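PDB 1K5C: endopolygalacturonase, which probably hydrolyses the alpha-1,4 links between galacturonate units inside polygalacturonan, the pectin backbone of plant cell walls. Local coordinates for residues L83-K88 with D140-T145. Numbering follows the deposited sequence.
Sequences LYWDGK and DFAGDT
With CG of Trp85 anti to its own carbonyl carbon (chi1 -64°), the indole is carried from the 83-88 loop across to the 3-10 turn of 141-144, where it meets Ala142 and Gly143. The benzo half does the touching. Gly143 lays its CA over one face of the six-membered ring, 3.8 Å from the ring centroid and 26° off the normal, a CH-pi contact displaced toward the rim. Beside it, Gly143 N comes within 3.3 Å of Trp85 CZ3, but its hydrogen is spent on Asp140 O (2.8 Å), the bond that closes the first turn of the 3-10 segment; the ring therefore packs on an amide already satisfied. Ala142 approaches differently: its CB lies in the indole plane at the edge, 3.9 Å from Trp85 CZ3. A CB on Gly143 would be crowded chiefly by Asp140 O, at 3.1 Å, while only touching Trp85 CH2. At the far side of the indole, NE1 donates to Ser117 O, which helps to fix the rotation of the ring, and Asp140 OD2 is hydrogen-bonded to Ser117 OG, tying both segments to one residue. Were Trp85 replaced by alanine, Gly143 CA would probably lose the ring it packs on and Ser117 O its indole donor. On the chain after Trp85, an Asx turn (Lys88 N to Asp86 OD1, 3.0 Å) shapes the loop, and Asp86 OD1 also forms a salt bridge with Lys96. Trp85 lies about 8 Å, side chain to side chain, from Asn151, which binds galacturonate. The contact joins loops from coils two apart, bridged by Ser117 in the loop after the intervening strand 108-115, in the right-handed parallel beta-helix of family 28 glycoside hydrolases.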
loop_
_atom_site.group_PDB
_atom_site.type_symbol
_atom_site.label_atom_id
_atom_site.label_comp_id
_atom_site.label_asym_id
_atom_site.label_seq_id
_atom_site.Cartn_x
_atom_site.Cartn_y
_atom_site.Cartn_z
ATOM N N LEU A 83 1.706 -1.501 21.652
ATOM C CA LEU A 83 2.847 -1.726 22.540
ATOM C C LEU A 83 4.148 -1.156 22.006
ATOM O O LEU A 83 5.166 -1.105 22.736
ATOM C CB LEU A 83 3.016 -3.232 22.799
ATOM C CG LEU A 83 1.819 -3.930 23.408
ATOM C CD1 LEU A 83 2.160 -5.458 23.590
ATOM C CD2 LEU A 83 1.375 -3.309 24.723
ATOM N N TYR A 84 4.138 -0.751 20.739
ATOM C CA TYR A 84 5.341 -0.195 20.096
ATOM C C TYR A 84 5.176 1.280 19.743
ATOM O O TYR A 84 6.139 2.023 19.740
ATOM C CB TYR A 84 5.618 -0.940 18.830
ATOM C CG TYR A 84 5.736 -2.468 18.899
ATOM C CD1 TYR A 84 6.972 -3.084 18.998
ATOM C CD2 TYR A 84 4.583 -3.237 18.842
ATOM C CE1 TYR A 84 7.050 -4.488 19.076
ATOM C CE2 TYR A 84 4.651 -4.645 18.863
ATOM C CZ TYR A 84 5.907 -5.247 18.962
ATOM O OH TYR A 84 6.020 -6.621 18.934
ATOM N N TRP A 85 3.952 1.686 19.313
ATOM C CA TRP A 85 3.790 3.016 18.697
ATOM C C TRP A 85 4.268 4.117 19.610
ATOM O O TRP A 85 3.919 4.175 20.797
ATOM C CB TRP A 85 2.299 3.234 18.389
ATOM C CG TRP A 85 1.722 2.297 17.381
ATOM C CD1 TRP A 85 2.380 1.655 16.354
ATOM C CD2 TRP A 85 0.340 1.906 17.297
ATOM N NE1 TRP A 85 1.479 0.890 15.638
ATOM C CE2 TRP A 85 0.238 1.005 16.209
ATOM C CE3 TRP A 85 -0.794 2.186 18.064
ATOM C CZ2 TRP A 85 -0.978 0.405 15.838
ATOM C CZ3 TRP A 85 -2.003 1.572 17.711
ATOM C CH2 TRP A 85 -2.079 0.692 16.616
ATOM N N ASP A 86 4.997 5.061 19.008
ATOM C CA ASP A 86 5.582 6.164 19.783
ATOM C C ASP A 86 5.591 7.464 18.962
ATOM O O ASP A 86 6.328 8.400 19.340
ATOM C CB ASP A 86 6.967 5.818 20.249
ATOM C CG ASP A 86 7.979 5.693 19.137
ATOM O OD1 ASP A 86 7.560 5.644 17.976
ATOM O OD2 ASP A 86 9.225 5.626 19.416
ATOM N N GLY A 87 4.858 7.529 17.873
ATOM C CA GLY A 87 4.822 8.695 17.016
ATOM C C GLY A 87 5.929 8.737 15.987
ATOM O O GLY A 87 5.908 9.616 15.111
ATOM N N LYS A 88 6.942 7.850 16.079
ATOM C CA LYS A 88 8.123 7.941 15.223
ATOM C C LYS A 88 8.203 6.802 14.202
ATOM O O LYS A 88 9.032 6.875 13.287
ATOM C CB LYS A 88 9.395 7.979 16.078
ATOM C CG LYS A 88 9.426 9.233 16.976
ATOM C CD LYS A 88 10.670 9.215 17.867
ATOM C CE LYS A 88 10.701 10.510 18.691
ATOM N NZ LYS A 88 11.739 10.452 19.799
ATOM N N ASP A 140 -5.675 -0.346 11.556
ATOM C CA ASP A 140 -4.764 0.335 12.429
ATOM C C ASP A 140 -5.395 1.624 12.979
ATOM O O ASP A 140 -4.703 2.555 13.388
ATOM C CB ASP A 140 -3.421 0.647 11.726
ATOM C CG ASP A 140 -2.584 -0.566 11.550
ATOM O OD1 ASP A 140 -2.798 -1.631 12.116
ATOM O OD2 ASP A 140 -1.584 -0.411 10.726
ATOM N N PHE A 141 -6.731 1.657 13.052
ATOM C CA PHE A 141 -7.429 2.865 13.532
ATOM C C PHE A 141 -6.938 3.298 14.921
ATOM O O PHE A 141 -6.879 4.505 15.208
ATOM C CB PHE A 141 -8.938 2.571 13.542
ATOM C CG PHE A 141 -9.724 3.760 14.035
ATOM C CD1 PHE A 141 -9.886 4.910 13.222
ATOM C CD2 PHE A 141 -10.295 3.781 15.278
ATOM C CE1 PHE A 141 -10.599 5.993 13.688
ATOM C CE2 PHE A 141 -10.987 4.906 15.738
ATOM C CZ PHE A 141 -11.130 6.012 14.925
ATOM N N ALA A 142 -6.634 2.344 15.821
ATOM C CA ALA A 142 -6.174 2.693 17.150
ATOM C C ALA A 142 -4.937 3.568 17.089
ATOM O O ALA A 142 -4.638 4.315 18.055
ATOM C CB ALA A 142 -5.901 1.403 17.940
ATOM N N GLY A 143 -4.156 3.482 16.012
ATOM C CA GLY A 143 -2.952 4.307 15.836
ATOM C C GLY A 143 -3.252 5.802 15.705
ATOM O O GLY A 143 -2.312 6.609 15.776
ATOM N N ASP A 144 -4.506 6.184 15.493
ATOM C CA ASP A 144 -4.826 7.601 15.421
ATOM C C ASP A 144 -4.675 8.268 16.766
ATOM O O ASP A 144 -4.447 9.490 16.865
ATOM C CB ASP A 144 -6.263 7.822 14.950
ATOM C CG ASP A 144 -6.508 7.605 13.470
ATOM O OD1 ASP A 144 -5.594 7.185 12.760
ATOM O OD2 ASP A 144 -7.654 7.926 13.044
ATOM N N THR A 145 -4.872 7.531 17.854
ATOM C CA THR A 145 -4.882 8.114 19.228
ATOM C C THR A 145 -3.541 8.738 19.509
ATOM O O THR A 145 -2.480 8.088 19.410
ATOM C CB THR A 145 -5.220 7.018 20.256
ATOM O OG1 THR A 145 -6.530 6.509 19.940
ATOM C CG2 THR A 145 -5.216 7.627 21.671
#